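Leucine aminopeptidase A1, chloroplastic (Solanum lycopersicum, PDB 5D8N) removes N-terminal amino acids, preferably leucine, from peptides as a magnesium-dependent, hexameric M17 aminopeptidase, and also acts as a protein-folding chaperone. Local coordinates at residues Lys406-Ala411 / Arg437-Ala442; Ala428-Pro431 / Leu435-Glu438. The protein carries 1 engineered substitution. One frame throughout, in Å; residues are numbered along the deposited sequence.

Interaction 1. Residues Lys406-Ala411 / Arg437-Ala442; sequences KIIDLA and REVVEA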
loop_
_atom_site.group_PDB
_atom_site.type_symbol
_atom_site.label_atom_id
_atom_site.label_comp_id
_atom_site.label_asym_id
_atom_site.label_seq_id
_atom_site.Cartn_x
_atom_site.Cartn_y
_atom_site.Cartn_z
ATOM N N LYS A 406 12.715 43.497 -0.407
ATOM C CA LYS A 406 11.594 42.567 -0.419
ATOM C C LYS A 406 11.921 41.413 -1.369
ATOM O O LYS A 406 12.422 41.638 -2.477
ATOM C CB LYS A 406 10.312 43.274 -0.869
ATOM C CG LYS A 406 9.925 44.507 -0.054
ATOM C CD LYS A 406 8.668 45.175 -0.602
ATOM C CE LYS A 406 8.374 46.497 0.109
ATOM N NZ LYS A 406 7.148 47.101 -0.490
ATOM N N ILE A 407 11.537 40.203 -0.967
ATOM C CA ILE A 407 11.653 38.996 -1.780
ATOM C C ILE A 407 10.292 38.316 -1.891
ATOM O O ILE A 407 9.644 38.040 -0.881
ATOM C CB ILE A 407 12.630 37.995 -1.139
ATOM C CG1 ILE A 407 14.004 38.637 -0.935
ATOM C CG2 ILE A 407 12.775 36.763 -2.009
ATOM C CD1 ILE A 407 14.947 37.782 -0.125
ATOM N N ILE A 408 9.974 37.868 -3.097
ATOM C CA ILE A 408 8.983 36.816 -3.282
ATOM C C ILE A 408 9.625 35.604 -3.920
ATOM O O ILE A 408 10.260 35.743 -4.974
ATOM C CB ILE A 408 7.805 37.284 -4.161
ATOM C CG1 ILE A 408 7.083 38.470 -3.516
ATOM C CG2 ILE A 408 6.818 36.129 -4.391
ATOM C CD1 ILE A 408 5.934 39.014 -4.334
ATOM N N ASP A 409 9.410 34.418 -3.346
ATOM C CA ASP A 409 9.792 33.185 -4.023
ATOM C C ASP A 409 8.554 32.427 -4.461
ATOM O O ASP A 409 7.516 32.502 -3.818
ATOM C CB ASP A 409 10.710 32.291 -3.190
ATOM C CG ASP A 409 9.955 31.476 -2.160
ATOM O OD1 ASP A 409 9.310 30.452 -2.557
ATOM O OD2 ASP A 409 10.077 31.813 -0.955
ATOM N N LEU A 410 8.664 31.783 -5.617
ATOM C CA LEU A 410 7.634 30.885 -6.117
ATOM C C LEU A 410 8.243 29.515 -6.302
ATOM O O LEU A 410 9.287 29.352 -6.933
ATOM C CB LEU A 410 7.090 31.371 -7.457
ATOM C CG LEU A 410 6.099 32.545 -7.349
ATOM C CD1 LEU A 410 6.893 33.815 -7.145
ATOM C CD2 LEU A 410 5.269 32.664 -8.617
ATOM N N ALA A 411 7.546 28.527 -5.770
ATOM C CA ALA A 411 8.017 27.145 -5.816
ATOM C C ALA A 411 6.838 26.175 -5.747
ATOM O O ALA A 411 5.861 26.380 -5.004
ATOM C CB ALA A 411 8.956 26.880 -4.657
ATOM N N ARG A 437 -0.385 41.826 2.177
ATOM C CA ARG A 437 -1.399 42.721 1.636
ATOM C C ARG A 437 -1.048 43.183 0.221
ATOM O O ARG A 437 -1.914 43.209 -0.652
ATOM C CB ARG A 437 -1.631 43.929 2.556
ATOM C CG ARG A 437 -2.655 44.910 1.999
ATOM C CD ARG A 437 -2.672 46.257 2.731
ATOM N NE ARG A 437 -1.312 46.716 2.998
ATOM C CZ ARG A 437 -0.491 47.193 2.073
ATOM N NH1 ARG A 437 -0.941 47.577 0.882
ATOM N NH2 ARG A 437 0.792 47.288 2.373
ATOM N N GLU A 438 0.216 43.522 -0.013
ATOM C CA GLU A 438 0.674 43.894 -1.351
ATOM C C GLU A 438 0.407 42.746 -2.342
ATOM O O GLU A 438 0.004 42.983 -3.483
ATOM C CB GLU A 438 2.173 44.195 -1.369
ATOM C CG GLU A 438 2.640 45.519 -0.778
ATOM C CD GLU A 438 4.166 45.667 -0.755
ATOM O OE1 GLU A 438 4.915 45.011 -1.512
ATOM O OE2 GLU A 438 4.669 46.390 0.124
ATOM N N VAL A 439 0.690 41.507 -1.929
ATOM C CA VAL A 439 0.599 40.370 -2.847
ATOM C C VAL A 439 -0.866 40.020 -3.104
ATOM O O VAL A 439 -1.255 39.817 -4.253
ATOM C CB VAL A 439 1.424 39.161 -2.373
ATOM C CG1 VAL A 439 1.136 37.917 -3.205
ATOM C CG2 VAL A 439 2.905 39.493 -2.469
ATOM N N VAL A 440 -1.690 40.120 -2.073
ATOM C CA VAL A 440 -3.126 39.932 -2.241
ATOM C C VAL A 440 -3.724 40.983 -3.188
ATOM O O VAL A 440 -4.517 40.654 -4.074
ATOM C CB VAL A 440 -3.853 39.983 -0.884
ATOM C CG1 VAL A 440 -5.361 40.141 -1.072
ATOM C CG2 VAL A 440 -3.573 38.726 -0.095
ATOM N N GLU A 441 -3.293 42.235 -3.062
ATOM C CA GLU A 441 -3.766 43.277 -3.976
ATOM C C GLU A 441 -3.262 43.067 -5.409
ATOM O O GLU A 441 -3.994 43.288 -6.373
ATOM C CB GLU A 441 -3.376 44.658 -3.452
ATOM C CG GLU A 441 -4.230 45.108 -2.259
ATOM C CD GLU A 441 -3.695 46.330 -1.502
ATOM O OE1 GLU A 441 -2.706 46.956 -1.955
ATOM O OE2 GLU A 441 -4.217 46.618 -0.398
ATOM N N ALA A 442 -2.029 42.593 -5.550
ATOM C CA ALA A 442 -1.496 42.352 -6.890
ATOM C C ALA A 442 -2.275 41.241 -7.585
ATOM O O ALA A 442 -2.563 41.349 -8.771
ATOM C CB ALA A 442 -0.018 41.999 -6.813
#
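In the catalytic domain of this M17 aminopeptidase, helix 433-446 packs on the central mixed β-sheet and meets strand 406-411 through two pairs of side chains, K406 with E438 and I408 with V439. K406, extended beyond CG, reaches out from the start of the strand, its chain roughly perpendicular to that of E438. Its NZ forms a salt bridge with E438 OE2 at 2.7 Å, approaching on the syn side and 22° out of the carboxylate plane. E438 OE1 lies farther from NZ, at 3.2 Å, and makes a weak hydrogen bond to W525 NE1, while NZ is also bonded to N529 OD1, so the ion pair is held from both its ends. Two residues further along the strand, I408 meets V439 of the helix; the two side chains run in opposing senses and pass alongside one another, with I408 CD1 3.6 Å from V439 CG2. With V439 CG1 anti to the backbone N (chi1 170°), CG2 is the branch turned to I408. W525 of helix 519-527 packs on both K406 and I408. Strand 406-411 itself runs between strands 293-305 and 496-501, and L498 of the latter touches V439.

Interaction 2. Residues Ala428-Pro431 / Leu435-Glu438; sequences AFTP and LARE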
loop_
_atom_site.group_PDB
_atom_site.type_symbol
_atom_site.label_atom_id
_atom_site.label_comp_id
_atom_site.label_asym_id
_atom_site.label_seq_id
_atom_site.Cartn_x
_atom_site.Cartn_y
_atom_site.Cartn_z
ATOM N N ALA A 428 0.185 31.380 0.073
ATOM C CA ALA A 428 1.126 32.454 0.327
ATOM C C ALA A 428 1.481 32.431 1.809
ATOM O O ALA A 428 0.602 32.446 2.683
ATOM C CB ALA A 428 0.496 33.802 -0.038
ATOM N N PHE A 429 2.781 32.464 2.082
ATOM C CA PHE A 429 3.290 32.414 3.437
ATOM C C PHE A 429 4.269 33.553 3.660
ATOM O O PHE A 429 5.213 33.695 2.891
ATOM C CB PHE A 429 4.042 31.107 3.690
ATOM C CG PHE A 429 3.196 29.880 3.517
ATOM C CD1 PHE A 429 3.027 29.318 2.278
ATOM C CD2 PHE A 429 2.731 29.203 4.621
ATOM C CE1 PHE A 429 2.277 28.177 2.114
ATOM C CE2 PHE A 429 1.968 28.063 4.466
ATOM C CZ PHE A 429 1.718 27.564 3.205
ATOM N N THR A 430 4.014 34.370 4.681
ATOM C CA THR A 430 4.942 35.450 4.997
ATOM C C THR A 430 4.857 35.838 6.465
ATOM O O THR A 430 3.780 35.834 7.032
ATOM C CB THR A 430 4.669 36.693 4.118
ATOM O OG1 THR A 430 5.585 37.739 4.440
ATOM C CG2 THR A 430 3.263 37.207 4.321
ATOM N N PRO A 431 6.001 36.182 7.077
ATOM C CA PRO A 431 6.002 36.853 8.381
ATOM C C PRO A 431 5.522 38.297 8.305
ATOM O O PRO A 431 5.314 38.929 9.328
ATOM C CB PRO A 431 7.475 36.817 8.813
ATOM C CG PRO A 431 8.140 35.821 7.911
ATOM C CD PRO A 431 7.365 35.860 6.628
ATOM N N LEU A 435 3.511 42.845 3.322
ATOM C CA LEU A 435 3.844 42.226 2.051
ATOM C C LEU A 435 2.730 41.280 1.650
ATOM O O LEU A 435 2.383 41.237 0.472
ATOM C CB LEU A 435 5.163 41.496 2.137
ATOM C CG LEU A 435 5.652 40.766 0.894
ATOM C CD1 LEU A 435 5.670 41.691 -0.310
ATOM C CD2 LEU A 435 7.022 40.162 1.154
ATOM N N ALA A 436 2.081 40.640 2.626
ATOM C CA ALA A 436 0.929 39.808 2.320
ATOM C C ALA A 436 -0.124 40.649 1.616
ATOM O O ALA A 436 -0.708 40.240 0.603
ATOM C CB ALA A 436 0.334 39.184 3.571
ATOM N N ARG A 437 -0.385 41.826 2.177
ATOM C CA ARG A 437 -1.399 42.721 1.636
ATOM C C ARG A 437 -1.048 43.183 0.221
ATOM O O ARG A 437 -1.914 43.209 -0.652
ATOM C CB ARG A 437 -1.631 43.929 2.556
ATOM C CG ARG A 437 -2.655 44.910 1.999
ATOM C CD ARG A 437 -2.672 46.257 2.731
ATOM N NE ARG A 437 -1.312 46.716 2.998
ATOM C CZ ARG A 437 -0.491 47.193 2.073
ATOM N NH1 ARG A 437 -0.941 47.577 0.882
ATOM N NH2 ARG A 437 0.792 47.288 2.373
ATOM N N GLU A 438 0.216 43.522 -0.013
ATOM C CA GLU A 438 0.674 43.894 -1.351
ATOM C C GLU A 438 0.407 42.746 -2.342
ATOM O O GLU A 438 0.004 42.983 -3.483
ATOM C CB GLU A 438 2.173 44.195 -1.369
ATOM C CG GLU A 438 2.640 45.519 -0.778
ATOM C CD GLU A 438 4.166 45.667 -0.755
ATOM O OE1 GLU A 438 4.915 45.011 -1.512
ATOM O OE2 GLU A 438 4.669 46.390 0.124
#
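T430 packs its methyl group against A436 at the short connection from strand to helix in a β-α-β unit, where strand 426-429 gives way to helix 433-446 before the chain re-enters the sheet as strand 450-452. T430 CG2 lies 3.6 Å from A436 CB and 4.0 Å from A436 N, so the methyl reaches both the side chain and the backbone of the helix's first full turn. No hydrogen bond joins the two segments. Beside this pair, L435 makes a looser approach, with its CD2 4.3 Å from T430 OG1. The two branches of T430 are sorted by its first torsion: with chi1 at -180° the hydroxyl lies opposite the backbone N, and CG2 is left between N and the carbonyl carbon, facing A436.

The hydroxyl is used elsewhere. T430 OG1 is hydrogen-bonded to the carbonyl oxygen of W497, on strand 496-501, and to the backbone N of N432 just beyond the segment, the latter bond forming an ST turn, which ties the connection both to the neighbouring strand and to the approach to the helix. T430 O accepts a further bond from R452 NH2, on the strand that completes the unit. L498 touches both T430 and L435, placing the contact over strand 496-501. L435 CG lies anti to the backbone N (chi1 179°), and with chi2 at 53° CD2 is the methyl that comes nearest T430.

How the interactions relate
Both interactions lie within the catalytic domain and share helix 433-446, interaction 2 using residues around its first turn and interaction 1 continuing further along it; R437 and E438 belong to both segments of the helix. Their centres are 6 Å apart, and they touch directly where I407 O lies 3.9 Å from L435 CD2. Along the chain, strand 406-411 comes first, then 428-431, then the helix. In the sheet, strand 496-501 runs between strands 406-411 and 426-429 and underlies both contacts. The helix is thereby packed over strands 406-411 and 496-501 and against the loop leaving strand 426-429. Interaction 2 lies away from the annotated sites, whereas A411 of strand 406-411 touches the magnesium ligand K300.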